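Local atomic coordinates of apical membrane antigen 1 (Toxoplasma gondii, PDB entry 3ZLE), a protein that may play a role in host cell invasion, probably at the moving junction, this chain being the conserved ectoplasmic region of a sporozoite AMA1. Residues 59-62 and 63-67; 17-20 and 21-24; 203-206 and 207-210. All coordinates share one frame; numbering follows the deposited sequence.

Contact 1: 59-62 and 63-67; sequences MHQP and AEYSN
A type I beta turn from P62 to Y65 reverses the loop that follows strand 55-59, and Y65 and N67 fold back on Q61 and P62. The turn is closed by Y65 N, which donates to P62 O at 2.8 Å. CD of P62 sits over one face of the Y65 ring, 3.9 Å from its centroid, as a CH-pi contact. The proline ring runs alongside the Y65 side chain in the same direction. The Q61 side chain crosses that of Y65 at about a right angle, and their CB atoms are 3.5 Å apart. The Q61 and N67 side chains run antiparallel, their amide planes 20° apart. N67 OD1 takes Q61 N at 2.8 Å in a nearly straight bond, with the donor above the carbonyl plane. Two weak bonds add to it: N67 ND2 to M59 O, and N67 N to Q61 OE1. M59 turns back at chi3 (-60°), which lays its CE against N67 C at 3.3 Å. A water bridges M59 N and N67 O. P83 O, further along the same loop, bonds the Y65 hydroxyl. The whole is a type I beta turn, its two arms joined through the Q61 and N67 amides.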
ATOM      1  N   MET A  59       8.518  -9.421 -11.591  1.00 37.01           N
ATOM      2  CA  MET A  59       9.141 -10.738 -11.770  1.00 30.03           C
ATOM      3  C   MET A  59      10.422 -10.669 -12.586  1.00 35.83           C
ATOM      4  O   MET A  59      10.720  -9.648 -13.194  1.00 36.78           O
ATOM      5  CB  MET A  59       8.140 -11.676 -12.416  1.00 30.53           C
ATOM      6  CG  MET A  59       6.894 -11.827 -11.573  1.00 32.33           C
ATOM      7  SD  MET A  59       6.072 -13.395 -11.844  1.00 41.87           S
ATOM      8  CE  MET A  59       5.723 -13.256 -13.576  1.00 36.40           C
ATOM      9  N   HIS A  60      11.190 -11.753 -12.591  1.00 33.79           N
ATOM     10  CA  HIS A  60      12.465 -11.738 -13.268  1.00 31.73           C
ATOM     11  C   HIS A  60      12.750 -13.016 -14.013  1.00 33.81           C
ATOM     12  O   HIS A  60      13.896 -13.509 -14.011  1.00 29.45           O
ATOM     13  CB  HIS A  60      13.601 -11.426 -12.295  1.00 36.12           C
ATOM     14  CG  HIS A  60      13.487 -10.087 -11.639  1.00 38.72           C
ATOM     15  ND1 HIS A  60      13.975  -8.933 -12.212  1.00 44.41           N
ATOM     16  CD2 HIS A  60      13.000  -9.728 -10.432  1.00 37.55           C
ATOM     17  CE1 HIS A  60      13.795  -7.917 -11.385  1.00 30.05           C
ATOM     18  NE2 HIS A  60      13.201  -8.374 -10.300  1.00 44.95           N
ATOM     19  N   GLN A  61      11.764 -13.484 -14.764  1.00 30.14           N
ATOM     20  CA  GLN A  61      11.949 -14.654 -15.608  1.00 30.24           C
ATOM     21  C   GLN A  61      12.755 -14.228 -16.828  1.00 38.07           C
ATOM     22  O   GLN A  61      12.873 -13.031 -17.118  1.00 39.28           O
ATOM     23  CB  GLN A  61      10.578 -15.226 -16.012  1.00 30.95           C
ATOM     24  CG  GLN A  61       9.697 -15.499 -14.811  1.00 28.37           C
ATOM     25  CD  GLN A  61       8.322 -16.027 -15.169  1.00 32.86           C
ATOM     26  OE1 GLN A  61       7.625 -15.483 -16.043  1.00 32.28           O
ATOM     27  NE2 GLN A  61       7.895 -17.049 -14.451  1.00 26.90           N
ATOM     28  N   PRO A  62      13.417 -15.192 -17.474  1.00 42.07           N
ATOM     29  CA  PRO A  62      14.193 -14.880 -18.668  1.00 43.28           C
ATOM     30  C   PRO A  62      13.324 -14.230 -19.743  1.00 48.64           C
ATOM     31  O   PRO A  62      12.120 -14.498 -19.813  1.00 56.48           O
ATOM     32  CB  PRO A  62      14.681 -16.247 -19.128  1.00 41.05           C
ATOM     33  CG  PRO A  62      14.680 -17.079 -17.879  1.00 47.07           C
ATOM     34  CD  PRO A  62      13.502 -16.613 -17.100  1.00 35.76           C
ATOM     35  N   ALA A  63      13.956 -13.415 -20.585  1.00 47.18           N
ATOM     36  CA  ALA A  63      13.282 -12.570 -21.577  1.00 40.23           C
ATOM     37  C   ALA A  63      12.178 -13.239 -22.388  1.00 45.06           C
ATOM     38  O   ALA A  63      11.174 -12.600 -22.715  1.00 44.06           O
ATOM     39  CB  ALA A  63      14.304 -11.940 -22.522  1.00 36.82           C
ATOM     40  N   GLU A  64      12.383 -14.483 -22.799  1.00 35.91           N
ATOM     41  CA  GLU A  64      11.350 -15.138 -23.596  1.00 42.30           C
ATOM     42  C   GLU A  64      10.053 -15.365 -22.828  1.00 36.99           C
ATOM     43  O   GLU A  64       9.011 -15.536 -23.432  1.00 43.87           O
ATOM     44  CB  GLU A  64      11.833 -16.437 -24.218  1.00 39.68           C
ATOM     45  CG  GLU A  64      13.328 -16.567 -24.299  1.00 51.02           C
ATOM     46  CD  GLU A  64      13.893 -17.261 -23.081  1.00 58.42           C
ATOM     47  OE1 GLU A  64      13.581 -18.456 -22.883  1.00 52.64           O
ATOM     48  OE2 GLU A  64      14.638 -16.606 -22.322  1.00 59.54           O
ATOM     49  N   TYR A  65      10.123 -15.415 -21.500  1.00 37.94           N
ATOM     50  CA  TYR A  65       8.918 -15.670 -20.676  1.00 37.73           C
ATOM     51  C   TYR A  65       7.915 -14.483 -20.690  1.00 36.81           C
ATOM     52  O   TYR A  65       8.264 -13.354 -21.028  1.00 34.03           O
ATOM     53  CB  TYR A  65       9.298 -15.997 -19.217  1.00 32.22           C
ATOM     54  CG  TYR A  65       9.898 -17.376 -18.980  1.00 35.21           C
ATOM     55  CD1 TYR A  65      11.075 -17.767 -19.611  1.00 35.01           C
ATOM     56  CD2 TYR A  65       9.396 -18.203 -17.984  1.00 36.60           C
ATOM     57  CE1 TYR A  65      11.645 -19.010 -19.371  1.00 35.64           C
ATOM     58  CE2 TYR A  65       9.985 -19.425 -17.703  1.00 38.44           C
ATOM     59  CZ  TYR A  65      11.120 -19.815 -18.391  1.00 38.94           C
ATOM     60  OH  TYR A  65      11.699 -21.020 -18.123  1.00 33.06           O
ATOM     61  N   SER A  66       6.682 -14.751 -20.290  1.00 36.70           N
ATOM     62  CA  SER A  66       5.684 -13.694 -20.130  1.00 37.63           C
ATOM     63  C   SER A  66       6.072 -12.708 -19.010  1.00 37.63           C
ATOM     64  O   SER A  66       6.014 -11.491 -19.188  1.00 35.33           O
ATOM     65  CB  SER A  66       4.311 -14.309 -19.845  1.00 39.61           C
ATOM     66  OG  SER A  66       3.311 -13.306 -19.879  1.00 54.27           O
ATOM     67  N   ASN A  67       6.557 -13.226 -17.889  1.00 37.92           N
ATOM     68  CA  ASN A  67       7.003 -12.348 -16.798  1.00 35.73           C
ATOM     69  C   ASN A  67       5.896 -11.414 -16.284  1.00 34.79           C
ATOM     70  O   ASN A  67       6.161 -10.294 -15.844  1.00 26.12           O
ATOM     71  CB  ASN A  67       8.209 -11.517 -17.244  1.00 35.86           C
ATOM     72  CG  ASN A  67       9.212 -11.333 -16.147  1.00 40.20           C
ATOM     73  OD1 ASN A  67       9.320 -12.156 -15.236  1.00 45.35           O
ATOM     74  ND2 ASN A  67       9.930 -10.230 -16.194  1.00 46.52           N
TER
HETATM   75  O   HOH W   1       7.403  -8.702 -14.179  1.00 30.88           O

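Contact 2: 17-20 and 21-24; sequences DFMK and RFNI
F18 and F22 touch one turn apart where helix 13-20 gives way to the next loop. CE2 of F22 lies over one face of the F18 ring, offset toward its rim, and is 3.8 Å from F18 CE2. The rings are oblique, with planes at 58° and centroids 5.5 Å apart. F18 has CG anti to its N (chi1 -169°), whereas F22 has CG beside its N (chi1 -58°), and these two settings bring the rings together. CE2 of F22 also lies 3.2 Å from F18 O. R21 runs extended from CG to NE past the same backbone. Its CG is 3.4 Å from D17 O, and its CB lies over one face of the F22 ring.

Three successive backbone bonds set these side chains in place: R21 N to F18 O, F22 N to M19 O at 2.8 Å, and N23 N to K20 O. The last closes a type I beta turn from K20 to N23. N23 is then the N-cap of helix 24-27, and its OD1 accepts a weak bond from Q26 N.

Further out, R21 NH1 bonds to Q215 O of helix 214-217 and to C218 O just after it. F22 meets F327 of strand 326-330 edge-to-face, and F18 and F22 both touch V223 of strand 222-223. The turn thus joins two short helices and packs against these strands.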
ATOM      1  N   ASP A  17     -11.844  12.729  10.585  1.00 27.59           N
ATOM      2  CA  ASP A  17     -11.981  11.564   9.682  1.00 23.93           C
ATOM      3  C   ASP A  17     -10.963  11.575   8.616  1.00 21.64           C
ATOM      4  O   ASP A  17     -10.533  10.545   8.129  1.00 23.08           O
ATOM      5  CB  ASP A  17     -13.385  11.540   9.045  1.00 28.77           C
ATOM      6  CG  ASP A  17     -14.443  11.112  10.005  1.00 26.78           C
ATOM      7  OD1 ASP A  17     -14.098  10.810  11.182  1.00 32.40           O
ATOM      8  OD2 ASP A  17     -15.641  11.178   9.637  1.00 38.58           O
ATOM      9  N   PHE A  18     -10.528  12.773   8.218  1.00 28.37           N
ATOM     10  CA  PHE A  18      -9.517  12.830   7.213  1.00 19.23           C
ATOM     11  C   PHE A  18      -8.157  12.458   7.790  1.00 17.37           C
ATOM     12  O   PHE A  18      -7.428  11.635   7.233  1.00 19.66           O
ATOM     13  CB  PHE A  18      -9.503  14.215   6.581  1.00 22.36           C
ATOM     14  CG  PHE A  18      -8.660  14.304   5.344  1.00 21.46           C
ATOM     15  CD1 PHE A  18      -9.161  13.904   4.106  1.00 21.24           C
ATOM     16  CD2 PHE A  18      -7.362  14.803   5.411  1.00 20.92           C
ATOM     17  CE1 PHE A  18      -8.377  14.035   2.951  1.00 20.08           C
ATOM     18  CE2 PHE A  18      -6.600  14.979   4.272  1.00 17.92           C
ATOM     19  CZ  PHE A  18      -7.131  14.625   3.026  1.00 22.26           C
ATOM     20  N   MET A  19      -7.846  12.999   8.967  1.00 19.78           N
ATOM     21  CA  MET A  19      -6.546  12.700   9.609  1.00 21.26           C
ATOM     22  C   MET A  19      -6.451  11.214   9.987  1.00 20.66           C
ATOM     23  O   MET A  19      -5.409  10.581   9.834  1.00 25.76           O
ATOM     24  CB  MET A  19      -6.376  13.593  10.865  1.00 21.86           C
ATOM     25  CG  MET A  19      -4.943  13.952  11.218  1.00 24.07           C
ATOM     26  SD  MET A  19      -4.032  14.792   9.896  1.00 30.47           S
ATOM     27  CE  MET A  19      -2.776  13.551   9.588  1.00 18.76           C
ATOM     28  N   LYS A  20      -7.544  10.660  10.521  1.00 25.03           N
ATOM     29  CA  LYS A  20      -7.549   9.234  10.960  1.00 25.06           C
ATOM     30  C   LYS A  20      -7.026   8.331   9.861  1.00 24.43           C
ATOM     31  O   LYS A  20      -6.453   7.263  10.135  1.00 27.25           O
ATOM     32  CB  LYS A  20      -8.967   8.777  11.274  1.00 27.81           C
ATOM     33  CG  LYS A  20      -9.518   9.199  12.603  1.00 29.61           C
ATOM     34  CD  LYS A  20     -10.927   8.614  12.773  1.00 47.22           C
ATOM     35  CE  LYS A  20     -11.835   9.511  13.617  1.00 55.54           C
ATOM     36  NZ  LYS A  20     -11.138  10.184  14.759  1.00 49.58           N
ATOM     37  N   ARG A  21      -7.306   8.703   8.622  1.00 22.29           N
ATOM     38  CA  ARG A  21      -6.997   7.833   7.492  1.00 21.92           C
ATOM     39  C   ARG A  21      -5.506   7.551   7.489  1.00 22.41           C
ATOM     40  O   ARG A  21      -5.047   6.593   6.848  1.00 26.03           O
ATOM     41  CB  ARG A  21      -7.328   8.524   6.177  1.00 20.70           C
ATOM     42  CG  ARG A  21      -8.754   8.799   5.843  1.00 24.14           C
ATOM     43  CD  ARG A  21      -8.755   9.562   4.462  1.00 22.65           C
ATOM     44  NE  ARG A  21     -10.084   9.813   3.898  1.00 17.14           N
ATOM     45  CZ  ARG A  21     -10.711   8.985   3.029  1.00 18.73           C
ATOM     46  NH1 ARG A  21     -10.191   7.806   2.738  1.00 15.43           N
ATOM     47  NH2 ARG A  21     -11.893   9.326   2.499  1.00 14.72           N
ATOM     48  N   PHE A  22      -4.729   8.485   8.027  1.00 25.15           N
ATOM     49  CA  PHE A  22      -3.271   8.403   7.867  1.00 22.79           C
ATOM     50  C   PHE A  22      -2.610   7.732   9.064  1.00 27.15           C
ATOM     51  O   PHE A  22      -1.368   7.614   9.144  1.00 27.77           O
ATOM     52  CB  PHE A  22      -2.683   9.815   7.517  1.00 21.01           C
ATOM     53  CG  PHE A  22      -3.275  10.403   6.263  1.00 18.50           C
ATOM     54  CD1 PHE A  22      -2.819  10.000   5.030  1.00 18.98           C
ATOM     55  CD2 PHE A  22      -4.440  11.183   6.320  1.00 17.54           C
ATOM     56  CE1 PHE A  22      -3.433  10.405   3.857  1.00 16.20           C
ATOM     57  CE2 PHE A  22      -5.028  11.647   5.169  1.00 19.59           C
ATOM     58  CZ  PHE A  22      -4.567  11.205   3.919  1.00 16.41           C
ATOM     59  N   ASN A  23      -3.438   7.235   9.983  1.00 29.51           N
ATOM     60  CA  ASN A  23      -2.918   6.417  11.082  1.00 24.47           C
ATOM     61  C   ASN A  23      -2.810   4.974  10.665  1.00 21.96           C
ATOM     62  O   ASN A  23      -3.664   4.145  10.979  1.00 24.88           O
ATOM     63  CB  ASN A  23      -3.800   6.521  12.284  1.00 22.94           C
ATOM     64  CG  ASN A  23      -3.245   5.777  13.453  1.00 26.06           C
ATOM     65  OD1 ASN A  23      -2.262   5.035  13.334  1.00 32.18           O
ATOM     66  ND2 ASN A  23      -3.831   5.998  14.605  1.00 23.47           N
ATOM     67  N   ILE A  24      -1.797   4.716   9.869  1.00 22.01           N
ATOM     68  CA  ILE A  24      -1.605   3.450   9.167  1.00 18.07           C
ATOM     69  C   ILE A  24      -1.528   2.155  10.041  1.00 20.76           C
ATOM     70  O   ILE A  24      -2.062   1.095   9.649  1.00 22.41           O
ATOM     71  CB  ILE A  24      -0.383   3.594   8.231  1.00 17.92           C
ATOM     72  CG1 ILE A  24      -0.788   4.491   7.027  1.00 20.62           C
ATOM     73  CG2 ILE A  24       0.124   2.235   7.751  1.00 16.02           C
ATOM     74  CD1 ILE A  24       0.287   4.575   5.941  1.00 21.57           C
TER

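Contact 3: 203-206 and 207-210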
ATOM      1  N   SER A 203      -5.219  -7.678   0.709  1.00 21.95           N
ATOM      2  CA  SER A 203      -5.548  -8.932   1.387  1.00 22.51           C
ATOM      3  C   SER A 203      -7.040  -9.137   1.316  1.00 24.24           C
ATOM      4  O   SER A 203      -7.791  -8.195   1.119  1.00 26.76           O
ATOM      5  CB  SER A 203      -5.151  -8.849   2.869  1.00 20.86           C
ATOM      6  OG  SER A 203      -6.287  -8.515   3.629  1.00 24.06           O
ATOM      7  N   ALA A 204      -7.489 -10.347   1.623  1.00 24.25           N
ATOM      8  CA  ALA A 204      -8.901 -10.633   1.467  1.00 19.96           C
ATOM      9  C   ALA A 204      -9.638  -9.963   2.613  1.00 21.25           C
ATOM     10  O   ALA A 204     -10.848  -9.813   2.584  1.00 21.20           O
ATOM     11  CB  ALA A 204      -9.146 -12.135   1.472  1.00 22.66           C
ATOM     12  N   PHE A 205      -8.882  -9.474   3.597  1.00 21.34           N
ATOM     13  CA  PHE A 205      -9.500  -8.959   4.780  1.00 22.08           C
ATOM     14  C   PHE A 205      -9.949  -7.516   4.637  1.00 22.22           C
ATOM     15  O   PHE A 205     -10.787  -7.031   5.417  1.00 23.10           O
ATOM     16  CB  PHE A 205      -8.598  -9.185   6.013  1.00 23.40           C
ATOM     17  CG  PHE A 205      -8.430 -10.652   6.369  1.00 25.72           C
ATOM     18  CD1 PHE A 205      -9.424 -11.324   7.076  1.00 26.19           C
ATOM     19  CD2 PHE A 205      -7.404 -11.396   5.805  1.00 23.91           C
ATOM     20  CE1 PHE A 205      -9.366 -12.698   7.265  1.00 22.54           C
ATOM     21  CE2 PHE A 205      -7.278 -12.758   6.080  1.00 28.52           C
ATOM     22  CZ  PHE A 205      -8.272 -13.404   6.805  1.00 23.74           C
ATOM     23  N   VAL A 206      -9.579  -6.907   3.508  1.00 25.01           N
ATOM     24  CA  VAL A 206     -10.246  -5.687   3.065  1.00 21.70           C
ATOM     25  C   VAL A 206     -11.726  -5.958   3.090  1.00 20.77           C
ATOM     26  O   VAL A 206     -12.473  -5.099   3.396  1.00 24.70           O
ATOM     27  CB  VAL A 206      -9.766  -5.259   1.632  1.00 28.85           C
ATOM     28  CG1 VAL A 206     -10.591  -4.095   1.070  1.00 20.64           C
ATOM     29  CG2 VAL A 206      -8.323  -4.858   1.675  1.00 18.28           C
ATOM     30  N   ALA A 207     -12.164  -7.174   2.789  1.00 23.67           N
ATOM     31  CA  ALA A 207     -13.596  -7.391   2.692  1.00 30.95           C
ATOM     32  C   ALA A 207     -14.329  -7.510   4.032  1.00 31.07           C
ATOM     33  O   ALA A 207     -15.556  -7.405   4.084  1.00 30.36           O
ATOM     34  CB  ALA A 207     -13.918  -8.576   1.797  1.00 29.84           C
ATOM     35  N   GLU A 208     -13.566  -7.648   5.109  1.00 35.11           N
ATOM     36  CA  GLU A 208     -14.085  -8.145   6.376  1.00 32.98           C
ATOM     37  C   GLU A 208     -14.849  -7.053   7.081  1.00 33.51           C
ATOM     38  O   GLU A 208     -14.338  -5.989   7.293  1.00 30.27           O
ATOM     39  CB  GLU A 208     -12.942  -8.613   7.274  1.00 38.49           C
ATOM     40  CG  GLU A 208     -13.412  -9.500   8.403  1.00 44.14           C
ATOM     41  CD  GLU A 208     -12.296 -10.283   9.049  1.00 50.43           C
ATOM     42  OE1 GLU A 208     -11.422  -9.658   9.697  1.00 51.41           O
ATOM     43  OE2 GLU A 208     -12.362 -11.533   9.006  1.00 45.46           O
ATOM     44  N   GLY A 209     -16.092  -7.324   7.459  1.00 36.11           N
ATOM     45  CA  GLY A 209     -16.927  -6.253   7.978  1.00 27.43           C
ATOM     46  C   GLY A 209     -17.604  -5.557   6.818  1.00 31.22           C
ATOM     47  O   GLY A 209     -18.415  -6.170   6.114  1.00 27.15           O
ATOM     48  N   ASN A 210     -17.292  -4.289   6.613  1.00 24.20           N
ATOM     49  CA  ASN A 210     -17.814  -3.590   5.467  1.00 23.16           C
ATOM     50  C   ASN A 210     -16.728  -3.471   4.395  1.00 22.25           C
ATOM     51  O   ASN A 210     -15.780  -2.715   4.563  1.00 25.41           O
ATOM     52  CB  ASN A 210     -18.258  -2.201   5.863  1.00 20.75           C
ATOM     53  CG  ASN A 210     -18.629  -1.337   4.659  1.00 25.62           C
ATOM     54  OD1 ASN A 210     -18.995  -1.821   3.579  1.00 28.94           O
ATOM     55  ND2 ASN A 210     -18.527  -0.057   4.846  1.00 24.38           N
TER
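F205 has CG beside the backbone N (chi1 -67°), and E208 has CG opposite its own N (chi1 -163°) with an extended chain. These settings send the two side chains out alongside each other in one direction. The E208 carboxylate comes to the edge of the F205 ring, with CD in the ring plane and OE2 3.5 Å from F205 CD1. Ring and carboxylate planes are 65° apart. CB of E208 also rests on F205 O at 3.3 Å. Two backbone bonds in the 3-10 pattern hold this pairing: A207 N to A204 O at 3.0 Å, and E208 N to F205 O at 2.9 Å. CB of A207 lies 3.4 Å from A204 O. S203 OG accepts from F205 N at 2.8 Å, an ST turn, and also bonds to G48 O.

The carboxylate has a firmer partner in Y129, whose OH bonds to E208 OE2. R38 makes a cation-pi contact with F205 and only a long, weak ion pair with E208 OE1. In the chain the 3-10 turn follows strand 199-202 and precedes helix 214-217. V206 and A207 pack it against A125 of helix 120-129, where A207 also meets L126 and Y129.

From the N terminus, contact 2 comes first and turns the chain from helix 13-20 into helix 24-27. Contact 1 follows, bending the long loop between strands 55-59 and 103-104. Contact 3 comes last, on the way from strand 199-202 to helix 214-217. The three run in series, neither nested nor crossed. Contacts 1 and 2 lie on opposite sides of the chain's centre, with centres about 39 Å apart. Contacts 2 and 3 are nearer, with centres about 18 Å apart, and none touches another. Helix 214-217, which follows contact 3, meets contact 2 through R21. Contact 3 packs on helix 120-129, while contact 1 packs mostly on loops and reaches strand 187-191 through H60 and E188.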